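Local coordinates for protein cellulase (Bacteroides salanitronis, PDB 6WQY) that probably cleaves internal beta-1,4-glucosidic bonds of cellulose and related plant polysaccharides as the family 5 glycosidase domain of a longer protein, at residues G47-T52 with E95-R100. Numbering follows the deposited sequence. Where two conformers were deposited one is given.
Sequences GVADET and ETYLNR. With MG (magnesium ion), chain D.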
loop_
_atom_site.group_PDB
_atom_site.type_symbol
_atom_site.label_atom_id
_atom_site.label_comp_id
_atom_site.label_asym_id
_atom_site.label_seq_id
_atom_site.Cartn_x
_atom_site.Cartn_y
_atom_site.Cartn_z
ATOM N N GLY A 47 -9.925 -20.137 -4.304
ATOM C CA GLY A 47 -8.899 -20.458 -3.335
ATOM C C GLY A 47 -7.470 -20.232 -3.782
ATOM O O GLY A 47 -6.545 -20.473 -2.991
ATOM N N VAL A 48 -7.246 -19.766 -5.008
ATOM C CA VAL A 48 -5.907 -19.660 -5.557
ATOM C C VAL A 48 -5.750 -18.290 -6.179
ATOM O O VAL A 48 -6.644 -17.800 -6.881
ATOM C CB VAL A 48 -5.629 -20.766 -6.598
ATOM C CG1 VAL A 48 -4.181 -20.724 -7.053
ATOM C CG2 VAL A 48 -5.985 -22.127 -6.023
ATOM N N ALA A 49 -4.611 -17.668 -5.929
ATOM C CA ALA A 49 -4.241 -16.456 -6.638
ATOM C C ALA A 49 -4.395 -16.672 -8.133
ATOM O O ALA A 49 -4.020 -17.715 -8.660
ATOM C CB ALA A 49 -2.794 -16.089 -6.292
ATOM N N ASP A 50 -4.988 -15.690 -8.811
ATOM C CA ASP A 50 -5.413 -15.846 -10.206
ATOM C C ASP A 50 -5.439 -14.426 -10.800
ATOM O O ASP A 50 -6.444 -13.724 -10.709
ATOM C CB ASP A 50 -6.755 -16.545 -10.268
ATOM C CG ASP A 50 -7.158 -16.938 -11.669
ATOM O OD1 ASP A 50 -6.650 -16.341 -12.628
ATOM O OD2 ASP A 50 -8.025 -17.843 -11.791
ATOM N N GLU A 51 -4.307 -14.030 -11.368
ATOM C CA GLU A 51 -4.049 -12.647 -11.757
ATOM C C GLU A 51 -5.088 -12.079 -12.713
ATOM O O GLU A 51 -5.350 -10.867 -12.684
ATOM C CB GLU A 51 -2.667 -12.609 -12.415
ATOM C CG GLU A 51 -2.249 -11.239 -12.865
ATOM C CD GLU A 51 -0.917 -11.197 -13.618
ATOM O OE1 GLU A 51 -0.175 -12.217 -13.672
ATOM O OE2 GLU A 51 -0.613 -10.114 -14.143
ATOM N N THR A 52 -5.651 -12.898 -13.585
ATOM C CA THR A 52 -6.543 -12.400 -14.619
ATOM C C THR A 52 -8.013 -12.607 -14.273
ATOM O O THR A 52 -8.868 -12.444 -15.155
ATOM C CB THR A 52 -6.213 -13.041 -15.969
ATOM O OG1 THR A 52 -6.324 -14.460 -15.876
ATOM C CG2 THR A 52 -4.803 -12.686 -16.401
ATOM N N GLU A 95 7.373 -22.127 -7.270
ATOM C CA GLU A 95 8.465 -21.352 -7.857
ATOM C C GLU A 95 7.990 -20.515 -9.039
ATOM O O GLU A 95 8.483 -19.397 -9.255
ATOM C CB GLU A 95 9.626 -22.257 -8.261
ATOM C CG GLU A 95 10.938 -21.503 -8.318
ATOM C CD GLU A 95 11.362 -21.009 -6.950
ATOM O OE1 GLU A 95 11.351 -21.813 -5.995
ATOM O OE2 GLU A 95 11.685 -19.805 -6.827
ATOM N N THR A 96 7.069 -21.045 -9.845
ATOM C CA THR A 96 6.574 -20.292 -10.990
ATOM C C THR A 96 5.816 -19.047 -10.550
ATOM O O THR A 96 5.934 -17.993 -11.182
ATOM C CB THR A 96 5.712 -21.176 -11.875
ATOM O OG1 THR A 96 6.560 -22.161 -12.490
ATOM C CG2 THR A 96 5.016 -20.384 -12.964
ATOM N N TYR A 97 5.033 -19.133 -9.473
ATOM C CA TYR A 97 4.350 -17.928 -9.003
ATOM C C TYR A 97 5.355 -16.895 -8.511
ATOM O O TYR A 97 5.222 -15.697 -8.791
ATOM C CB TYR A 97 3.336 -18.278 -7.926
ATOM C CG TYR A 97 2.436 -17.106 -7.603
ATOM C CD1 TYR A 97 1.595 -16.570 -8.573
ATOM C CD2 TYR A 97 2.435 -16.516 -6.348
ATOM C CE1 TYR A 97 0.772 -15.494 -8.302
ATOM C CE2 TYR A 97 1.603 -15.441 -6.066
ATOM C CZ TYR A 97 0.774 -14.938 -7.039
ATOM O OH TYR A 97 -0.077 -13.875 -6.822
ATOM N N LEU A 98 6.358 -17.333 -7.754
ATOM C CA LEU A 98 7.407 -16.417 -7.322
ATOM C C LEU A 98 8.119 -15.799 -8.516
ATOM O O LEU A 98 8.454 -14.606 -8.502
ATOM C CB LEU A 98 8.358 -17.165 -6.394
ATOM C CG LEU A 98 9.439 -16.379 -5.673
ATOM C CD1 LEU A 98 8.867 -15.204 -4.899
ATOM C CD2 LEU A 98 10.203 -17.304 -4.741
ATOM N N ASN A 99 8.343 -16.587 -9.573
ATOM C CA ASN A 99 8.916 -16.032 -10.787
ATOM C C ASN A 99 8.024 -14.945 -11.375
ATOM O O ASN A 99 8.526 -13.924 -11.865
ATOM C CB ASN A 99 9.142 -17.138 -11.811
ATOM C CG ASN A 99 9.799 -16.613 -13.063
ATOM O OD1 ASN A 99 11.024 -16.486 -13.127
ATOM N ND2 ASN A 99 8.999 -16.298 -14.065
ATOM N N ARG A 100 6.704 -15.150 -11.376
ATOM C CA ARG A 100 5.807 -14.124 -11.906
ATOM C C ARG A 100 5.926 -12.828 -11.103
ATOM O O ARG A 100 5.948 -11.730 -11.671
ATOM C CB ARG A 100 4.361 -14.615 -11.913
ATOM C CG ARG A 100 3.351 -13.570 -12.363
ATOM C CD ARG A 100 3.650 -13.055 -13.764
ATOM N NE ARG A 100 2.696 -12.041 -14.193
ATOM C CZ ARG A 100 2.934 -11.155 -15.147
ATOM N NH1 ARG A 100 4.099 -11.129 -15.777
ATOM N NH2 ARG A 100 1.997 -10.266 -15.445
HETATM MG MG MG D . 12.024 -21.840 -4.071
HETATM O O HOH W 1 13.772 -22.559 -4.670
HETATM O O HOH W 2 12.607 -19.982 -4.422
HETATM O O HOH W 3 11.423 -23.730 -3.787
HETATM O O HOH W 4 10.121 -21.101 -3.212
HETATM O O HOH W 5 12.637 -21.681 -2.090
#
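Ala49 and Glu51 meet Tyr97 and Arg100 on the rim of the TIM barrel of this family 5 glycosidase, where the loop following strand 34-37 carries a small two-stranded antiparallel hairpin and packs against the start of helix 95-110. Taking 47-52 in order, Ala49 comes first: its methyl, pointing at the helix, sits 3.5 Å from Tyr97 OH and approaches the ring obliquely at its hydroxyl end. With CG anti to the backbone N (chi1 -169°), Tyr97 reaches out from the first helical turn to this methyl, while its ring stacks with His84, which also touches Ala49. Glu51 follows, with a fully extended chain that meets Arg100 at about a right angle. Arg100 bends at its second torsion and presents its guanidinium edge side-on, NE giving a bond of 2.9 Å to Glu51 OE1 and NH2 one to OE2. Two bonds, one to each oxygen, hold the flat groups nearly coplanar, 22° apart, and should restrain the rotation of both. Glu51 OE2 also accepts from Gln40 NE2 and Ala59 N, while Arg100 NH1 pairs with Glu103. Replacing Arg100 with an alanine removes both bonds and is likely to leave the Glu51 carboxylate without this countercharge and freer to turn. At the start of the helix, in the conformer modelled here, Glu95 OE1 binds a magnesium ion at 2.0 Å, and five waters complete its six-coordination. Of the two salt-bridge bonds, the NE one reaches the syn side of OE1 tilted out of both planes, whereas Arg100 NH2 meets the syn lone pair of Glu51 OE2 at 2.9 Å, nearly straight at 173°.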